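Long-range contacts in dihydropyrimidinase (Brevibacillus agri, PDB 3SFW), which catalyses the hydrolytic ring opening of dihydropyrimidines, and probably of hydantoins as well, at a centre of two zinc ions: residues Thr9-Ser14 with Ile359-Phe364; Ala80-Gly85 with Phe436-Lys441; Arg345-Phe350 with Met421-Asp426; Val394-Thr399 with Gly425-Val430. All blocks are in the same frame, centred on the assembly; numbering follows the deposited sequence.

Interaction 1 of 4, residues Thr9-Ser14 with Ile359-Phe364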
loop_
_atom_site.group_PDB
_atom_site.type_symbol
_atom_site.label_atom_id
_atom_site.label_comp_id
_atom_site.label_asym_id
_atom_site.label_seq_id
_atom_site.Cartn_x
_atom_site.Cartn_y
_atom_site.Cartn_z
ATOM N N THR A 9 26.187 -1.895 -35.022
ATOM C CA THR A 9 25.596 -2.742 -33.954
ATOM C C THR A 9 24.104 -2.440 -33.831
ATOM O O THR A 9 23.719 -1.310 -33.534
ATOM C CB THR A 9 26.280 -2.471 -32.654
ATOM O OG1 THR A 9 27.682 -2.687 -32.827
ATOM C CG2 THR A 9 25.756 -3.410 -31.518
ATOM N N VAL A 10 23.282 -3.422 -34.202
ATOM C CA VAL A 10 21.809 -3.313 -34.088
ATOM C C VAL A 10 21.390 -3.490 -32.624
ATOM O O VAL A 10 21.809 -4.429 -31.972
ATOM C CB VAL A 10 21.124 -4.406 -34.945
ATOM C CG1 VAL A 10 19.524 -4.334 -34.834
ATOM C CG2 VAL A 10 21.594 -4.252 -36.417
ATOM N N VAL A 11 20.567 -2.571 -32.118
ATOM C CA VAL A 11 20.028 -2.704 -30.763
ATOM C C VAL A 11 18.553 -2.501 -30.906
ATOM O O VAL A 11 18.109 -1.510 -31.497
ATOM C CB VAL A 11 20.537 -1.583 -29.819
ATOM C CG1 VAL A 11 19.916 -1.771 -28.401
ATOM C CG2 VAL A 11 22.048 -1.580 -29.767
ATOM N N THR A 12 17.770 -3.464 -30.440
ATOM C CA THR A 12 16.319 -3.296 -30.454
ATOM C C THR A 12 15.831 -3.487 -29.016
ATOM O O THR A 12 16.628 -3.424 -28.065
ATOM C CB THR A 12 15.628 -4.312 -31.359
ATOM O OG1 THR A 12 15.805 -5.620 -30.797
ATOM C CG2 THR A 12 16.189 -4.278 -32.839
ATOM N N ALA A 13 14.523 -3.655 -28.837
ATOM C CA ALA A 13 14.015 -3.768 -27.467
ATOM C C ALA A 13 14.452 -5.071 -26.833
ATOM O O ALA A 13 14.431 -5.180 -25.599
ATOM C CB ALA A 13 12.492 -3.605 -27.410
ATOM N N SER A 14 14.725 -6.087 -27.661
ATOM C CA SER A 14 15.227 -7.365 -27.144
ATOM C C SER A 14 16.717 -7.599 -27.457
ATOM O O SER A 14 17.528 -7.931 -26.569
ATOM C CB SER A 14 14.359 -8.523 -27.632
ATOM O OG SER A 14 14.049 -8.420 -29.046
ATOM N N ILE A 359 18.401 2.902 -16.936
ATOM C CA ILE A 359 17.658 1.939 -17.744
ATOM C C ILE A 359 18.711 1.243 -18.609
ATOM O O ILE A 359 19.764 1.827 -18.838
ATOM C CB ILE A 359 16.642 2.633 -18.695
ATOM C CG1 ILE A 359 17.298 3.832 -19.417
ATOM C CG2 ILE A 359 15.398 3.183 -17.914
ATOM C CD1 ILE A 359 16.323 4.452 -20.523
ATOM N N SER A 360 18.389 0.071 -19.185
ATOM C CA SER A 360 19.327 -0.581 -20.116
ATOM C C SER A 360 19.217 -0.007 -21.538
ATOM O O SER A 360 18.243 0.666 -21.868
ATOM C CB SER A 360 19.126 -2.089 -20.166
ATOM O OG SER A 360 17.912 -2.424 -20.789
ATOM N N LEU A 361 20.206 -0.296 -22.385
ATOM C CA LEU A 361 20.141 0.175 -23.767
ATOM C C LEU A 361 18.930 -0.473 -24.462
ATOM O O LEU A 361 18.248 0.174 -25.255
ATOM C CB LEU A 361 21.437 -0.176 -24.519
ATOM C CG LEU A 361 21.501 0.284 -25.971
ATOM C CD1 LEU A 361 21.217 1.768 -26.080
ATOM C CD2 LEU A 361 22.873 -0.019 -26.540
ATOM N N ASN A 362 18.615 -1.753 -24.141
ATOM C CA ASN A 362 17.432 -2.369 -24.766
ATOM C C ASN A 362 16.147 -1.715 -24.256
ATOM O O ASN A 362 15.221 -1.439 -25.050
ATOM C CB ASN A 362 17.355 -3.893 -24.502
ATOM C CG ASN A 362 18.488 -4.660 -25.156
ATOM O OD1 ASN A 362 18.642 -4.684 -26.417
ATOM N ND2 ASN A 362 19.334 -5.239 -24.323
ATOM N N GLN A 363 16.092 -1.422 -22.958
ATOM C CA GLN A 363 14.932 -0.697 -22.427
ATOM C C GLN A 363 14.741 0.667 -23.086
ATOM O O GLN A 363 13.605 1.059 -23.334
ATOM C CB GLN A 363 14.985 -0.528 -20.912
ATOM C CG GLN A 363 14.814 -1.873 -20.158
ATOM C CD GLN A 363 14.856 -1.648 -18.642
ATOM O OE1 GLN A 363 15.705 -0.896 -18.147
ATOM N NE2 GLN A 363 13.886 -2.228 -17.919
ATOM N N PHE A 364 15.838 1.389 -23.331
ATOM C CA PHE A 364 15.817 2.705 -24.019
ATOM C C PHE A 364 15.088 2.553 -25.360
ATOM O O PHE A 364 14.208 3.329 -25.673
ATOM C CB PHE A 364 17.271 3.217 -24.205
ATOM C CG PHE A 364 17.415 4.296 -25.251
ATOM C CD1 PHE A 364 17.118 5.610 -24.939
ATOM C CD2 PHE A 364 17.868 3.989 -26.528
ATOM C CE1 PHE A 364 17.264 6.639 -25.894
ATOM C CE2 PHE A 364 18.095 5.010 -27.475
ATOM C CZ PHE A 364 17.736 6.345 -27.156
#

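Interaction 2 of 4, residues Ala80-Gly85 with Phe436-Lys441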
loop_
_atom_site.group_PDB
_atom_site.type_symbol
_atom_site.label_atom_id
_atom_site.label_comp_id
_atom_site.label_asym_id
_atom_site.label_seq_id
_atom_site.Cartn_x
_atom_site.Cartn_y
_atom_site.Cartn_z
ATOM N N ALA A 80 12.606 18.673 -36.951
ATOM C CA ALA A 80 13.323 18.717 -35.686
ATOM C C ALA A 80 13.293 17.316 -35.016
ATOM O O ALA A 80 14.284 16.842 -34.498
ATOM C CB ALA A 80 12.669 19.762 -34.771
ATOM N N ALA A 81 12.154 16.646 -35.095
ATOM C CA ALA A 81 12.051 15.271 -34.567
ATOM C C ALA A 81 13.091 14.396 -35.255
ATOM O O ALA A 81 13.816 13.640 -34.588
ATOM C CB ALA A 81 10.634 14.701 -34.828
ATOM N N ALA A 82 13.171 14.494 -36.579
ATOM C CA ALA A 82 14.110 13.636 -37.331
ATOM C C ALA A 82 15.563 13.952 -36.936
ATOM O O ALA A 82 16.370 13.047 -36.710
ATOM C CB ALA A 82 13.921 13.821 -38.866
ATOM N N PHE A 83 15.911 15.236 -36.813
ATOM C CA PHE A 83 17.278 15.533 -36.379
ATOM C C PHE A 83 17.549 14.907 -35.004
ATOM O O PHE A 83 18.712 14.766 -34.631
ATOM C CB PHE A 83 17.530 17.032 -36.340
ATOM C CG PHE A 83 17.993 17.593 -37.668
ATOM C CD1 PHE A 83 17.104 18.331 -38.466
ATOM C CD2 PHE A 83 19.313 17.403 -38.106
ATOM C CE1 PHE A 83 17.541 18.909 -39.665
ATOM C CE2 PHE A 83 19.753 17.917 -39.348
ATOM C CZ PHE A 83 18.877 18.705 -40.107
ATOM N N GLY A 84 16.479 14.774 -34.196
ATOM C CA GLY A 84 16.546 14.252 -32.831
ATOM C C GLY A 84 16.416 12.732 -32.733
ATOM O O GLY A 84 16.413 12.188 -31.631
ATOM N N GLY A 85 16.374 12.075 -33.888
ATOM C CA GLY A 85 16.348 10.576 -33.945
ATOM C C GLY A 85 14.963 9.982 -33.833
ATOM O O GLY A 85 14.817 8.779 -33.566
ATOM N N PHE A 436 16.769 8.511 -46.821
ATOM C CA PHE A 436 17.400 9.381 -45.823
ATOM C C PHE A 436 16.570 10.632 -45.616
ATOM O O PHE A 436 16.087 11.231 -46.610
ATOM C CB PHE A 436 18.788 9.792 -46.272
ATOM C CG PHE A 436 19.829 8.731 -46.066
ATOM C CD1 PHE A 436 20.289 7.992 -47.149
ATOM C CD2 PHE A 436 20.361 8.505 -44.794
ATOM C CE1 PHE A 436 21.238 6.984 -46.948
ATOM C CE2 PHE A 436 21.306 7.542 -44.582
ATOM C CZ PHE A 436 21.776 6.795 -45.656
ATOM N N VAL A 437 16.418 11.023 -44.346
ATOM C CA VAL A 437 15.793 12.318 -43.961
ATOM C C VAL A 437 16.916 13.236 -43.469
ATOM O O VAL A 437 16.989 14.442 -43.807
ATOM C CB VAL A 437 14.747 12.115 -42.798
ATOM C CG1 VAL A 437 14.074 13.498 -42.401
ATOM C CG2 VAL A 437 13.651 11.092 -43.284
ATOM N N VAL A 438 17.772 12.674 -42.615
ATOM C CA VAL A 438 19.004 13.328 -42.194
ATOM C C VAL A 438 20.167 12.406 -42.591
ATOM O O VAL A 438 20.103 11.177 -42.423
ATOM C CB VAL A 438 18.982 13.520 -40.633
ATOM C CG1 VAL A 438 20.334 14.069 -40.123
ATOM C CG2 VAL A 438 17.823 14.439 -40.224
ATOM N N ARG A 439 21.216 12.969 -43.167
ATOM C CA ARG A 439 22.396 12.177 -43.458
ATOM C C ARG A 439 23.608 12.980 -43.060
ATOM O O ARG A 439 23.738 14.146 -43.479
ATOM C CB ARG A 439 22.452 11.842 -44.932
ATOM C CG ARG A 439 23.556 10.800 -45.250
ATOM C CD ARG A 439 23.438 10.329 -46.666
ATOM N NE ARG A 439 24.332 9.207 -46.943
ATOM C CZ ARG A 439 24.259 8.493 -48.058
ATOM N NH1 ARG A 439 23.344 8.791 -48.964
ATOM N NH2 ARG A 439 25.096 7.509 -48.272
ATOM N N ASN A 440 24.435 12.408 -42.181
ATOM C CA ASN A 440 25.570 13.145 -41.611
ATOM C C ASN A 440 25.182 14.530 -41.119
ATOM O O ASN A 440 25.884 15.535 -41.373
ATOM C CB ASN A 440 26.716 13.188 -42.646
ATOM C CG ASN A 440 27.236 11.817 -42.938
ATOM O OD1 ASN A 440 27.542 11.084 -42.013
ATOM N ND2 ASN A 440 27.263 11.418 -44.210
ATOM N N LYS A 441 24.108 14.567 -40.346
ATOM C CA LYS A 441 23.651 15.774 -39.666
ATOM C C LYS A 441 23.221 16.904 -40.631
ATOM O O LYS A 441 23.106 18.043 -40.214
ATOM C CB LYS A 441 24.672 16.268 -38.602
ATOM C CG LYS A 441 24.874 15.236 -37.451
ATOM C CD LYS A 441 26.094 15.558 -36.616
ATOM C CE LYS A 441 25.746 16.588 -35.597
ATOM N NZ LYS A 441 26.978 16.801 -34.776
#

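Interaction 3 of 4, residues Arg345-Phe350 with Met421-Asp426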
loop_
_atom_site.group_PDB
_atom_site.type_symbol
_atom_site.label_atom_id
_atom_site.label_comp_id
_atom_site.label_asym_id
_atom_site.label_seq_id
_atom_site.Cartn_x
_atom_site.Cartn_y
_atom_site.Cartn_z
ATOM N N ARG A 345 14.554 14.439 -27.012
ATOM C CA ARG A 345 13.983 13.284 -26.260
ATOM C C ARG A 345 14.932 12.065 -26.304
ATOM O O ARG A 345 15.243 11.470 -25.234
ATOM C CB ARG A 345 12.599 12.872 -26.827
ATOM C CG ARG A 345 12.016 11.610 -26.125
ATOM C CD ARG A 345 10.637 11.222 -26.741
ATOM N NE ARG A 345 10.785 10.857 -28.140
ATOM C CZ ARG A 345 10.486 9.665 -28.654
ATOM N NH1 ARG A 345 9.983 8.699 -27.869
ATOM N NH2 ARG A 345 10.711 9.438 -29.959
ATOM N N MET A 346 15.332 11.632 -27.505
ATOM C CA MET A 346 16.131 10.391 -27.630
ATOM C C MET A 346 17.489 10.558 -26.920
ATOM O O MET A 346 17.935 9.650 -26.169
ATOM C CB MET A 346 16.368 10.041 -29.097
ATOM C CG MET A 346 15.100 9.658 -29.869
ATOM S SD MET A 346 14.452 8.065 -29.361
ATOM C CE MET A 346 15.557 6.964 -30.184
ATOM N N THR A 347 18.190 11.663 -27.221
ATOM C CA THR A 347 19.551 11.850 -26.662
ATOM C C THR A 347 19.564 11.980 -25.137
ATOM O O THR A 347 20.409 11.365 -24.465
ATOM C CB THR A 347 20.307 13.050 -27.272
ATOM O OG1 THR A 347 20.499 12.807 -28.674
ATOM C CG2 THR A 347 21.719 13.148 -26.618
ATOM N N ILE A 348 18.584 12.679 -24.582
ATOM C CA ILE A 348 18.486 12.795 -23.124
ATOM C C ILE A 348 18.253 11.433 -22.472
ATOM O O ILE A 348 18.883 11.106 -21.469
ATOM C CB ILE A 348 17.421 13.807 -22.712
ATOM C CG1 ILE A 348 17.920 15.215 -23.126
ATOM C CG2 ILE A 348 17.121 13.741 -21.216
ATOM C CD1 ILE A 348 16.893 16.310 -22.852
ATOM N N LEU A 349 17.352 10.654 -23.030
ATOM C CA LEU A 349 17.084 9.318 -22.480
ATOM C C LEU A 349 18.337 8.427 -22.569
ATOM O O LEU A 349 18.640 7.689 -21.652
ATOM C CB LEU A 349 15.862 8.655 -23.165
ATOM C CG LEU A 349 14.499 8.970 -22.438
ATOM C CD1 LEU A 349 14.388 8.211 -21.156
ATOM C CD2 LEU A 349 14.298 10.429 -22.098
ATOM N N PHE A 350 19.087 8.549 -23.650
ATOM C CA PHE A 350 20.329 7.748 -23.755
ATOM C C PHE A 350 21.345 8.275 -22.727
ATOM O O PHE A 350 21.971 7.508 -21.985
ATOM C CB PHE A 350 20.915 7.854 -25.163
ATOM C CG PHE A 350 22.240 7.137 -25.298
ATOM C CD1 PHE A 350 22.292 5.735 -25.374
ATOM C CD2 PHE A 350 23.420 7.849 -25.246
ATOM C CE1 PHE A 350 23.530 5.067 -25.449
ATOM C CE2 PHE A 350 24.669 7.187 -25.312
ATOM C CZ PHE A 350 24.712 5.798 -25.394
ATOM N N MET A 421 23.062 21.899 -21.390
ATOM C CA MET A 421 23.177 20.513 -20.896
ATOM C C MET A 421 24.237 19.724 -21.635
ATOM O O MET A 421 24.225 19.639 -22.858
ATOM C CB MET A 421 21.829 19.777 -21.014
ATOM C CG MET A 421 21.829 18.435 -20.275
ATOM S SD MET A 421 20.181 17.755 -20.576
ATOM C CE MET A 421 20.389 16.106 -19.876
ATOM N N GLN A 422 25.175 19.135 -20.903
ATOM C CA GLN A 422 26.151 18.252 -21.549
ATOM C C GLN A 422 25.561 16.855 -21.722
ATOM O O GLN A 422 25.116 16.244 -20.749
ATOM C CB GLN A 422 27.406 18.133 -20.693
ATOM C CG GLN A 422 27.939 19.479 -20.293
ATOM C CD GLN A 422 28.451 20.205 -21.462
ATOM O OE1 GLN A 422 27.843 21.182 -21.911
ATOM N NE2 GLN A 422 29.540 19.689 -22.055
ATOM N N VAL A 423 25.675 16.313 -22.926
ATOM C CA VAL A 423 25.233 14.927 -23.189
ATOM C C VAL A 423 26.284 14.169 -23.960
ATOM O O VAL A 423 27.152 14.769 -24.629
ATOM C CB VAL A 423 23.922 14.913 -24.005
ATOM C CG1 VAL A 423 22.802 15.617 -23.194
ATOM C CG2 VAL A 423 24.127 15.594 -25.377
ATOM N N HIS A 424 26.204 12.842 -23.915
ATOM C CA HIS A 424 26.843 12.019 -24.928
ATOM C C HIS A 424 25.800 11.424 -25.835
ATOM O O HIS A 424 24.739 10.991 -25.368
ATOM C CB HIS A 424 27.602 10.860 -24.268
ATOM C CG HIS A 424 28.770 11.304 -23.452
ATOM N ND1 HIS A 424 30.053 10.872 -23.701
ATOM C CD2 HIS A 424 28.850 12.169 -22.416
ATOM C CE1 HIS A 424 30.881 11.462 -22.855
ATOM N NE2 HIS A 424 30.174 12.240 -22.052
ATOM N N GLY A 425 26.158 11.282 -27.095
ATOM C CA GLY A 425 25.297 10.648 -28.096
ATOM C C GLY A 425 24.911 11.676 -29.145
ATOM O O GLY A 425 24.585 12.793 -28.820
ATOM N N ASP A 426 25.058 11.309 -30.414
ATOM C CA ASP A 426 24.752 12.216 -31.517
ATOM C C ASP A 426 24.005 11.396 -32.584
ATOM O O ASP A 426 24.419 10.287 -32.955
ATOM C CB ASP A 426 26.077 12.809 -32.071
ATOM C CG ASP A 426 25.883 14.137 -32.832
ATOM O OD1 ASP A 426 24.815 14.768 -32.715
ATOM O OD2 ASP A 426 26.837 14.557 -33.534
#

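Interaction 4 of 4, residues Val394-Thr399 with Gly425-Val430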
loop_
_atom_site.group_PDB
_atom_site.type_symbol
_atom_site.label_atom_id
_atom_site.label_comp_id
_atom_site.label_asym_id
_atom_site.label_seq_id
_atom_site.Cartn_x
_atom_site.Cartn_y
_atom_site.Cartn_z
ATOM N N VAL A 394 17.873 4.786 -37.167
ATOM C CA VAL A 394 18.773 5.869 -36.763
ATOM C C VAL A 394 20.180 5.321 -36.635
ATOM O O VAL A 394 20.394 4.288 -35.980
ATOM C CB VAL A 394 18.327 6.464 -35.415
ATOM C CG1 VAL A 394 19.317 7.527 -34.951
ATOM C CG2 VAL A 394 16.927 7.065 -35.564
ATOM N N LEU A 395 21.157 6.009 -37.250
ATOM C CA LEU A 395 22.541 5.714 -36.993
ATOM C C LEU A 395 23.005 6.650 -35.886
ATOM O O LEU A 395 22.968 7.878 -36.059
ATOM C CB LEU A 395 23.381 5.957 -38.268
ATOM C CG LEU A 395 23.049 5.103 -39.502
ATOM C CD1 LEU A 395 24.227 5.109 -40.491
ATOM C CD2 LEU A 395 22.628 3.756 -39.180
ATOM N N PHE A 396 23.341 6.074 -34.718
ATOM C CA PHE A 396 23.553 6.864 -33.493
ATOM C C PHE A 396 24.982 6.628 -32.983
ATOM O O PHE A 396 25.428 5.460 -32.843
ATOM C CB PHE A 396 22.526 6.413 -32.431
ATOM C CG PHE A 396 22.566 7.221 -31.171
ATOM C CD1 PHE A 396 21.833 8.422 -31.068
ATOM C CD2 PHE A 396 23.241 6.741 -30.048
ATOM C CE1 PHE A 396 21.859 9.171 -29.892
ATOM C CE2 PHE A 396 23.224 7.467 -28.844
ATOM C CZ PHE A 396 22.532 8.667 -28.765
ATOM N N ASP A 397 25.740 7.717 -32.809
ATOM C CA ASP A 397 27.104 7.632 -32.286
ATOM C C ASP A 397 27.142 7.924 -30.786
ATOM O O ASP A 397 26.935 9.041 -30.344
ATOM C CB ASP A 397 28.052 8.565 -33.064
ATOM C CG ASP A 397 29.514 8.409 -32.654
ATOM O OD1 ASP A 397 29.777 7.861 -31.574
ATOM O OD2 ASP A 397 30.413 8.861 -33.426
ATOM N N PRO A 398 27.287 6.865 -29.976
ATOM C CA PRO A 398 27.121 7.024 -28.521
ATOM C C PRO A 398 28.317 7.758 -27.854
ATOM O O PRO A 398 28.245 8.128 -26.675
ATOM C CB PRO A 398 27.033 5.567 -28.033
ATOM C CG PRO A 398 27.884 4.797 -29.051
ATOM C CD PRO A 398 27.647 5.481 -30.367
ATOM N N THR A 399 29.395 7.974 -28.603
ATOM C CA THR A 399 30.656 8.507 -27.997
ATOM C C THR A 399 30.783 10.043 -28.044
ATOM O O THR A 399 31.544 10.636 -27.276
ATOM C CB THR A 399 31.912 7.905 -28.692
ATOM O OG1 THR A 399 32.003 8.373 -30.033
ATOM C CG2 THR A 399 31.839 6.402 -28.689
ATOM N N GLY A 425 26.158 11.282 -27.095
ATOM C CA GLY A 425 25.297 10.648 -28.096
ATOM C C GLY A 425 24.911 11.676 -29.145
ATOM O O GLY A 425 24.585 12.793 -28.820
ATOM N N ASP A 426 25.058 11.309 -30.414
ATOM C CA ASP A 426 24.752 12.216 -31.517
ATOM C C ASP A 426 24.005 11.396 -32.584
ATOM O O ASP A 426 24.419 10.287 -32.955
ATOM C CB ASP A 426 26.077 12.809 -32.071
ATOM C CG ASP A 426 25.883 14.137 -32.832
ATOM O OD1 ASP A 426 24.815 14.768 -32.715
ATOM O OD2 ASP A 426 26.837 14.557 -33.534
ATOM N N VAL A 427 22.874 11.933 -33.033
ATOM C CA VAL A 427 22.130 11.361 -34.180
ATOM C C VAL A 427 22.818 11.727 -35.498
ATOM O O VAL A 427 22.883 12.920 -35.877
ATOM C CB VAL A 427 20.666 11.863 -34.159
ATOM C CG1 VAL A 427 19.900 11.395 -35.404
ATOM C CG2 VAL A 427 19.962 11.349 -32.843
ATOM N N ILE A 428 23.418 10.734 -36.144
ATOM C CA ILE A 428 24.218 11.017 -37.346
ATOM C C ILE A 428 23.363 10.997 -38.601
ATOM O O ILE A 428 23.373 11.963 -39.370
ATOM C CB ILE A 428 25.379 10.020 -37.496
ATOM C CG1 ILE A 428 26.225 10.013 -36.204
ATOM C CG2 ILE A 428 26.196 10.281 -38.819
ATOM C CD1 ILE A 428 26.794 11.392 -35.801
ATOM N N SER A 429 22.657 9.883 -38.835
ATOM C CA SER A 429 21.787 9.762 -40.002
ATOM C C SER A 429 20.458 9.125 -39.611
ATOM O O SER A 429 20.404 8.372 -38.644
ATOM C CB SER A 429 22.476 8.934 -41.072
ATOM O OG SER A 429 23.672 9.613 -41.441
ATOM N N VAL A 430 19.407 9.455 -40.360
ATOM C CA VAL A 430 18.044 9.013 -40.048
ATOM C C VAL A 430 17.369 8.619 -41.346
ATOM O O VAL A 430 17.264 9.429 -42.283
ATOM C CB VAL A 430 17.249 10.138 -39.375
ATOM C CG1 VAL A 430 15.795 9.707 -39.085
ATOM C CG2 VAL A 430 17.957 10.613 -38.103
#

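Interaction 1 of 4, residues Thr9-Ser14 with Ile359-Phe364
V11 and N362 carry this contact, V11 with its methyls against the start of helix 361-376 and N362 with its side chain against the turn that follows V11. The V11 side chain crosses that of L361 at about a right angle: V11 CG1 lies 3.6 Å from L361 CG, and V11 CG2 lies 3.7 Å from L361 CD2. Both V11 methyls can meet L361 because CG1 stands anti to the backbone N (chi1 179°) and CG2 anti to the carbonyl carbon. N362 enters among backbone carbonyls. Its CB is 3.4 Å from A13 O, and its amide sits beside T12 O and S14 O; which end of the amide is oxygen is doubtful in the model. The backbones also touch directly, A13 CA lying 3.6 Å from N362 O in a nearly straight CA-H...O contact. One shell out, a capping box starts the helix: Q363 N gives to S360 OG (3.0 Å), and S360 N gives to Q363 OE1 (3.0 Å). T12 OG1 holds the turn on the other side by accepting from D15 N. V11 also packs on T16 and Y49, and L361 on Y49, so the first helical turn lies against the sheet that holds strands 9-11 and 49-59. A second subunit is close by, with its S14 packing on T12 and A13 and its P461 O bonded to S360 OG. Beside the aliphatic patch, with the N362 amide turned over, its NH2 could donate to T12 O or S14 O; S14 O is also weakly bonded by K374 NZ of the second subunit.

Interaction 2 of 4, residues Ala80-Gly85 with Phe436-Lys441
V437 and V438, neighbours in the chain, both turn their side chains toward A82 and F83, although consecutive strand residues normally face opposite ways. A classic beta bulge is the cause: both residues lie across from V430 on strand 422-432, and the chain turns a corner there. V438 puts CG2 over the centre of the F83 ring, 4.0 Å from the ring centroid and 13° off the normal, a CH-pi contact. With V438 CG1 anti to the backbone N (chi1 174°) and CG2 anti to the carbonyl carbon, the second methyl also reaches the ring, CG1 lying 4.0 Å from F83 CE2. At the ring edge, F83 CE2 meets K441 O at 3.5 Å, near the ring plane. F83 is stacked on H410 as well. Helix 74-83, which carries F83, links the parallel neighbours 49-59 and 86-93, a beta-alpha-beta crossover as expected in the TIM-barrel clan, while strand 435-439 pairs with 422-432 in the same mixed sheet. The helix ends in a Schellman motif: G85 has positive phi (86°), and G85 N bonds to A82 O at 3.0 Å. Beside the aromatic contact, A82 CB touches V437 CG1 at 3.6 Å and, more loosely, V438 CG2 at 4.2 Å. The K441 side chain leads away from F83, and its NZ forms a salt bridge with D426 OD2.

Interaction 3 of 4, residues Arg345-Phe350 with Met421-Asp426
F350 turns the edge of its ring to the backbone of H424: F350 CD2 is 3.4 Å from H424 O, which lies in the ring plane. G425 CA approaches the same carbon obliquely at 4.4 Å, and F396 meets the ring edge-to-face. Within the helix, one face of the R345 guanidinium is overlain by M346 SD, offset toward the rim. In this amidohydrolase of the TIM-barrel clan, helix 345-354 follows the strand leading to zinc ligand D315, and here it lies across strand 422-426 at 110°, the axes 7.7 Å apart at their closest. T347 points at the strand. Its CG2, anti to the backbone N, touches V423 CG2 at 3.6 Å and also rests against G425 O. The T347 and V423 side chains cross at about a right angle, and V423 CG2 takes the crowded position between its own N and carbonyl carbon. H424 O is buried by the contact and has no polar partner in the model; the F350 edge lies against it, whereas H424 N gives to S351 OG. At the far end of the contact the extended M421 chain brings CE to 4.2 Å from I348 CG1.

Interaction 4 of 4, residues Val394-Thr399 with Gly425-Val430
L395 and D397 make the main backbone bonds to strand 425-430. L395 N gives to S429 O (2.8 Å), D397 N to D426 O (2.9 Å), and D426 N returns to D397 O (2.9 Å). Between these, L395 O takes two donors, I428 N nearly along the C=O axis (2.9 Å) and S429 N weakly (3.4 Å). With I428 and S429 both facing L395, this is a classic beta bulge, and the antiparallel register shifts by one before F396. Past D397 the chain turns: D397 OD1 accepts from T399 N in an Asx turn and from T399 OG1, both donors coming from one face of the carboxylate. V394, F396, V427 and V430 share one side of the sheet. V394 CG1 rests 3.9 Å from V427 CG1, while V427 CG2 meets the F396 ring at its edge, in plane, 3.9 Å from CD1. D426 N lies over one face of the F396 ring, offset toward its rim, and F396 CZ is 3.5 Å from G425 CA. On the other side L395 packs on S429. Strand 393-403 here pairs also with 49-59, and 422-432 with 435-439, while helix 345-354 touches F396 and P398 through T347 and F350.

From the N terminus, 9-14 opens interaction 1 and 80-85 opens interaction 2, each awaiting a partner some 350 residues later. Helix 345-350 then opens interaction 3 just before 359-364 closes interaction 1, so interaction 1 crosses both 2 and 3. Interaction 4 opens only afterwards, at 394-399, in series with 1. Strand 422-432 closes interactions 3 and 4 in turn, with G425 and D426 common to both, and 436-441 closes interaction 2 last, around the two of them. All four reach one mixed sheet: helices 74-83, 345-354 and 361-376 are tied to its strands, while interaction 4 joins two neighbouring strands within it.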